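Long-range contacts in cadherin-related family member 2 (Mus musculus, PDB 5CYX), which probably forms calcium-dependent heterophilic adhesion complexes with CDHR5 on neighbouring microvilli, and so controls how microvilli pack at the apical surface of epithelial cells: residues A[72-77]-A[93-98]; A[113-118]-A[211-216]. All coordinates share one frame; numbering follows the deposited sequence.

Contact 1. Residues A[72-77]-A[93-98]; sequences PFFKIT and VIVEDR. With CA (calcium ion), chain C.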
loop_
_atom_site.group_PDB
_atom_site.type_symbol
_atom_site.label_atom_id
_atom_site.label_comp_id
_atom_site.label_asym_id
_atom_site.label_seq_id
_atom_site.Cartn_x
_atom_site.Cartn_y
_atom_site.Cartn_z
ATOM N N PRO A 72 19.132 27.328 -17.008
ATOM C CA PRO A 72 19.862 26.911 -15.818
ATOM C C PRO A 72 21.299 27.476 -15.658
ATOM O O PRO A 72 21.790 27.607 -14.508
ATOM C CB PRO A 72 19.866 25.381 -15.924
ATOM C CG PRO A 72 19.639 25.079 -17.352
ATOM C CD PRO A 72 18.807 26.200 -17.898
ATOM N N PHE A 73 21.945 27.794 -16.782
ATOM C CA PHE A 73 23.254 28.428 -16.795
ATOM C C PHE A 73 23.403 29.203 -18.078
ATOM O O PHE A 73 22.690 28.941 -19.039
ATOM C CB PHE A 73 24.399 27.376 -16.608
ATOM C CG PHE A 73 24.474 26.353 -17.712
ATOM C CD1 PHE A 73 23.710 25.189 -17.654
ATOM C CD2 PHE A 73 25.273 26.573 -18.833
ATOM C CE1 PHE A 73 23.743 24.244 -18.698
ATOM C CE2 PHE A 73 25.313 25.641 -19.896
ATOM C CZ PHE A 73 24.530 24.483 -19.837
ATOM N N PHE A 74 24.304 30.168 -18.105
ATOM C CA PHE A 74 24.637 30.866 -19.342
ATOM C C PHE A 74 25.957 31.615 -19.171
ATOM O O PHE A 74 26.407 31.807 -18.054
ATOM C CB PHE A 74 23.508 31.817 -19.763
ATOM C CG PHE A 74 23.201 32.876 -18.735
ATOM C CD1 PHE A 74 22.285 32.636 -17.716
ATOM C CD2 PHE A 74 23.838 34.099 -18.770
ATOM C CE1 PHE A 74 22.012 33.603 -16.755
ATOM C CE2 PHE A 74 23.553 35.084 -17.820
ATOM C CZ PHE A 74 22.650 34.825 -16.802
ATOM N N LYS A 75 26.592 31.978 -20.274
ATOM C CA LYS A 75 27.855 32.736 -20.279
ATOM C C LYS A 75 27.656 34.241 -20.483
ATOM O O LYS A 75 26.762 34.690 -21.244
ATOM C CB LYS A 75 28.765 32.299 -21.441
ATOM C CG LYS A 75 29.378 30.959 -21.258
ATOM C CD LYS A 75 30.288 30.574 -22.441
ATOM C CE LYS A 75 30.667 29.087 -22.337
ATOM N NZ LYS A 75 30.870 28.616 -20.914
ATOM N N ILE A 76 28.573 35.000 -19.903
ATOM C CA ILE A 76 28.658 36.427 -20.182
ATOM C C ILE A 76 30.093 36.793 -20.501
ATOM O O ILE A 76 31.001 36.097 -20.125
ATOM C CB ILE A 76 28.146 37.288 -19.002
ATOM C CG1 ILE A 76 28.811 36.862 -17.690
ATOM C CG2 ILE A 76 26.650 37.153 -18.899
ATOM C CD1 ILE A 76 28.513 37.768 -16.500
ATOM N N THR A 77 30.273 37.890 -21.206
ATOM C CA THR A 77 31.589 38.452 -21.427
ATOM C C THR A 77 31.684 39.744 -20.592
ATOM O O THR A 77 30.854 40.663 -20.735
ATOM C CB THR A 77 31.847 38.694 -22.944
ATOM O OG1 THR A 77 31.775 37.433 -23.636
ATOM C CG2 THR A 77 33.215 39.297 -23.187
ATOM N N VAL A 93 27.557 31.939 -15.479
ATOM C CA VAL A 93 26.524 32.129 -14.483
ATOM C C VAL A 93 25.791 30.794 -14.251
ATOM O O VAL A 93 25.166 30.284 -15.163
ATOM C CB VAL A 93 25.558 33.256 -14.891
ATOM C CG1 VAL A 93 24.527 33.474 -13.812
ATOM C CG2 VAL A 93 26.325 34.532 -15.145
ATOM N N ILE A 94 25.955 30.199 -13.051
ATOM C CA ILE A 94 25.133 29.090 -12.617
ATOM C C ILE A 94 23.878 29.687 -11.949
ATOM O O ILE A 94 23.989 30.465 -10.992
ATOM C CB ILE A 94 25.908 28.166 -11.651
ATOM C CG1 ILE A 94 27.250 27.693 -12.256
ATOM C CG2 ILE A 94 25.090 26.951 -11.244
ATOM C CD1 ILE A 94 27.123 27.119 -13.666
ATOM N N VAL A 95 22.693 29.358 -12.456
ATOM C CA VAL A 95 21.429 29.724 -11.812
ATOM C C VAL A 95 21.009 28.581 -10.905
ATOM O O VAL A 95 20.910 27.450 -11.351
ATOM C CB VAL A 95 20.329 30.036 -12.845
ATOM C CG1 VAL A 95 19.033 30.476 -12.163
ATOM C CG2 VAL A 95 20.777 31.159 -13.760
ATOM N N GLU A 96 20.826 28.848 -9.615
ATOM C CA GLU A 96 20.356 27.826 -8.679
ATOM C C GLU A 96 18.826 27.740 -8.597
ATOM O O GLU A 96 18.107 28.770 -8.495
ATOM C CB GLU A 96 20.872 28.081 -7.266
ATOM C CG GLU A 96 22.332 27.761 -7.062
ATOM C CD GLU A 96 22.729 27.712 -5.582
ATOM O OE1 GLU A 96 22.148 28.502 -4.783
ATOM O OE2 GLU A 96 23.624 26.886 -5.245
ATOM N N ASP A 97 18.352 26.504 -8.548
ATOM C CA ASP A 97 16.946 26.201 -8.431
ATOM C C ASP A 97 16.426 26.699 -7.075
ATOM O O ASP A 97 17.122 26.557 -6.034
ATOM C CB ASP A 97 16.694 24.672 -8.552
ATOM C CG ASP A 97 15.201 24.325 -8.756
ATOM O OD1 ASP A 97 14.405 25.195 -9.207
ATOM O OD2 ASP A 97 14.819 23.178 -8.404
ATOM N N ARG A 98 15.235 27.308 -7.104
ATOM C CA ARG A 98 14.487 27.594 -5.829
ATOM C C ARG A 98 13.027 27.089 -5.979
ATOM O O ARG A 98 12.522 26.851 -7.138
ATOM C CB ARG A 98 14.549 29.068 -5.509
ATOM C CG ARG A 98 15.935 29.587 -5.165
ATOM C CD ARG A 98 16.230 29.316 -3.715
ATOM N NE ARG A 98 17.572 29.713 -3.322
ATOM C CZ ARG A 98 18.669 28.989 -3.453
ATOM N NH1 ARG A 98 19.816 29.471 -3.017
ATOM N NH2 ARG A 98 18.660 27.791 -4.017
HETATM CA CA CA C . 12.470 26.429 -9.535
#
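Phe74 and Val93 face each other across the antiparallel hairpin that strands 73-81 and 86-96 form in the first cadherin repeat, a Greek-key beta sandwich. They are a hydrogen-bonded pair: Val93 N reaches Phe74 O at 2.8 Å, almost straight, and Phe74 N returns a bond to Val93 O. Both side chains leave the sheet on its buried face and lie side by side. With chi1 at 60°, CG of Phe74 sits between its own backbone N and carbonyl carbon; the ring beyond it turns one face to Val93. Val93 CB then stands 4.0 Å from the centroid of the Phe74 ring, a CH-pi contact over that face, displaced toward the rim. The two methyls of Val93 straddle the outer part of the ring: CG1 is 3.8 Å from Phe74 CZ, and CG2 meets CE2. Val95 CG2 comes obliquely to CE1, while Ile76 CD1 touches Val93 CG2. Tyr50 stacks on the Phe74 ring and Phe51 also packs against it, so the hairpin is tied into the core of the repeat.

On the other face Phe73 pairs with Ile94 without backbone hydrogen bonds. The Phe73 ring leads away from strand 93-96, leaving its CB to meet Ile94 CD1 at 4.0 Å; Asn196 of the second subunit packs on both residues. The last rung is Val95 N to Pro72 O. Beyond it the chain runs into a calcium site, where Asp97 OD1 and Arg98 O bind the ion at 2.3 and 2.4 Å, and Arg98 NH1 turns back to a salt bridge with Glu96 OE1.

Contact 2. Residues A[113-118]-A[211-216]; sequences SINETL and SVIDEP. With CA (calcium ion), chain E.
Glu116 and Glu215 meet where two parallel strands run out toward a calcium ion, and Glu116 can be followed atom by atom. Its CB rests against Val212 CG1 at 3.6 Å and lies close to Ile213 O, the atom that accepts the bond from Glu116 N. With chi1 at 77°, CG is held between the backbone N and the carbonyl carbon, still near Ile213 O. From there the chain is extended and carries CD to the metal. OE2 binds calcium at 2.3 Å and also takes the N-H of Glu215 at 2.9 Å, from above the carboxylate plane. OE1 accepts from a calcium-bound water and from Tyr174 N.

This is the linker site of a cadherin: the first and last strands of the second repeat, 109-115 and 206-213, pair in parallel and deliver ligands to the junction with the third. Asp214 OD1 and Glu215 O join OE2 on the ion, and Asp217 and Asp250 complete the shell. The carboxylates of Glu116 and Asp214 stand at 90° to each other. Glu215 sends its side chain the opposite way, past Glu116, its carboxylate stacked on the Asn115 amide and OE1 accepting Thr117 N at 2.8 Å.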
loop_
_atom_site.group_PDB
_atom_site.type_symbol
_atom_site.label_atom_id
_atom_site.label_comp_id
_atom_site.label_asym_id
_atom_site.label_seq_id
_atom_site.Cartn_x
_atom_site.Cartn_y
_atom_site.Cartn_z
ATOM N N SER A 113 -16.362 4.765 -11.091
ATOM C CA SER A 113 -17.271 3.830 -10.450
ATOM C C SER A 113 -16.516 2.609 -9.926
ATOM O O SER A 113 -15.625 2.095 -10.613
ATOM C CB SER A 113 -18.322 3.337 -11.427
ATOM O OG SER A 113 -19.053 4.430 -11.862
ATOM N N ILE A 114 -16.922 2.115 -8.765
ATOM C CA ILE A 114 -16.385 0.856 -8.263
ATOM C C ILE A 114 -17.468 -0.043 -7.706
ATOM O O ILE A 114 -18.480 0.437 -7.162
ATOM C CB ILE A 114 -15.304 1.082 -7.210
ATOM C CG1 ILE A 114 -15.891 1.782 -5.976
ATOM C CG2 ILE A 114 -14.145 1.858 -7.807
ATOM C CD1 ILE A 114 -14.860 2.264 -5.003
ATOM N N ASN A 115 -17.257 -1.343 -7.873
ATOM C CA ASN A 115 -18.124 -2.349 -7.311
ATOM C C ASN A 115 -18.002 -2.323 -5.809
ATOM O O ASN A 115 -16.884 -2.203 -5.293
ATOM C CB ASN A 115 -17.690 -3.757 -7.751
ATOM C CG ASN A 115 -18.083 -4.084 -9.170
ATOM O OD1 ASN A 115 -17.551 -5.010 -9.746
ATOM N ND2 ASN A 115 -18.944 -3.339 -9.739
ATOM N N GLU A 116 -19.112 -2.539 -5.119
ATOM C CA GLU A 116 -19.061 -2.509 -3.639
ATOM C C GLU A 116 -18.232 -3.691 -3.101
ATOM O O GLU A 116 -17.714 -3.555 -2.002
ATOM C CB GLU A 116 -20.437 -2.483 -2.998
ATOM C CG GLU A 116 -21.205 -3.788 -2.957
ATOM C CD GLU A 116 -22.652 -3.667 -2.454
ATOM O OE1 GLU A 116 -23.020 -2.824 -1.553
ATOM O OE2 GLU A 116 -23.447 -4.515 -2.942
ATOM N N THR A 117 -18.118 -4.809 -3.839
ATOM C CA THR A 117 -17.246 -5.960 -3.388
ATOM C C THR A 117 -15.753 -5.759 -3.648
ATOM O O THR A 117 -14.987 -6.642 -3.352
ATOM C CB THR A 117 -17.621 -7.326 -4.011
ATOM O OG1 THR A 117 -17.643 -7.203 -5.422
ATOM C CG2 THR A 117 -18.966 -7.809 -3.529
ATOM N N LEU A 118 -15.339 -4.627 -4.232
ATOM C CA LEU A 118 -13.921 -4.326 -4.409
ATOM C C LEU A 118 -13.097 -4.709 -3.145
ATOM O O LEU A 118 -13.399 -4.236 -2.027
ATOM C CB LEU A 118 -13.716 -2.857 -4.735
ATOM C CG LEU A 118 -12.322 -2.453 -5.190
ATOM C CD1 LEU A 118 -11.922 -3.124 -6.516
ATOM C CD2 LEU A 118 -12.251 -0.934 -5.285
ATOM N N SER A 211 -18.698 6.680 -7.490
ATOM C CA SER A 211 -19.981 5.959 -7.413
ATOM C C SER A 211 -19.752 4.487 -6.992
ATOM O O SER A 211 -18.924 3.817 -7.548
ATOM C CB SER A 211 -20.760 6.009 -8.722
ATOM O OG SER A 211 -20.790 7.336 -9.174
ATOM N N VAL A 212 -20.505 4.018 -6.003
ATOM C CA VAL A 212 -20.478 2.630 -5.611
ATOM C C VAL A 212 -21.615 1.916 -6.274
ATOM O O VAL A 212 -22.767 2.378 -6.189
ATOM C CB VAL A 212 -20.643 2.491 -4.092
ATOM C CG1 VAL A 212 -20.450 1.025 -3.681
ATOM C CG2 VAL A 212 -19.642 3.401 -3.394
ATOM N N ILE A 213 -21.296 0.802 -6.915
ATOM C CA ILE A 213 -22.234 -0.025 -7.655
ATOM C C ILE A 213 -22.746 -1.123 -6.751
ATOM O O ILE A 213 -21.970 -1.877 -6.110
ATOM C CB ILE A 213 -21.531 -0.660 -8.878
ATOM C CG1 ILE A 213 -21.149 0.421 -9.892
ATOM C CG2 ILE A 213 -22.365 -1.769 -9.530
ATOM C CD1 ILE A 213 -20.173 -0.099 -10.954
ATOM N N ASP A 214 -24.059 -1.221 -6.684
ATOM C CA ASP A 214 -24.719 -2.196 -5.842
ATOM C C ASP A 214 -24.614 -3.562 -6.524
ATOM O O ASP A 214 -24.914 -3.708 -7.741
ATOM C CB ASP A 214 -26.177 -1.816 -5.595
ATOM C CG ASP A 214 -26.789 -2.546 -4.414
ATOM O OD1 ASP A 214 -26.080 -3.368 -3.690
ATOM O OD2 ASP A 214 -27.980 -2.270 -4.199
ATOM N N GLU A 215 -24.148 -4.545 -5.746
ATOM C CA GLU A 215 -24.041 -5.919 -6.237
ATOM C C GLU A 215 -24.978 -6.832 -5.453
ATOM O O GLU A 215 -25.326 -6.514 -4.347
ATOM C CB GLU A 215 -22.613 -6.407 -6.135
ATOM C CG GLU A 215 -21.649 -5.713 -7.090
ATOM C CD GLU A 215 -20.239 -6.294 -6.920
ATOM O OE1 GLU A 215 -19.489 -5.924 -5.982
ATOM O OE2 GLU A 215 -19.890 -7.165 -7.717
ATOM N N PRO A 216 -25.434 -7.936 -6.061
ATOM C CA PRO A 216 -26.475 -8.713 -5.412
ATOM C C PRO A 216 -25.905 -9.620 -4.313
ATOM O O PRO A 216 -25.460 -10.726 -4.600
ATOM C CB PRO A 216 -27.088 -9.504 -6.552
ATOM C CG PRO A 216 -26.000 -9.628 -7.573
ATOM C CD PRO A 216 -25.183 -8.377 -7.451
HETATM CA CA CA E . -25.538 -5.261 -2.447
HETATM O O HOH W 1 -25.254 -3.798 -0.598
#

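Contacts 1 and 2 lie in successive repeats of one rod, and each leads to the calcium site at the end of its repeat. Their centres are 55 Å apart and their nearest atoms about 36 Å, so they do not touch; along the chain contact 1 closes before contact 2 opens. Each includes the final strand of its repeat, 86-96 or 206-213, but with a different neighbour: contact 1 joins it to the antiparallel strand before it, contact 2 to the parallel first strand. Segment 93-98 and both segments of contact 2 supply ligands. Glu18 in the first site corresponds to Glu116 in the second, and Asp133 and Asp250 come from the following repeat, consistent with calcium bridging and stiffening both junctions.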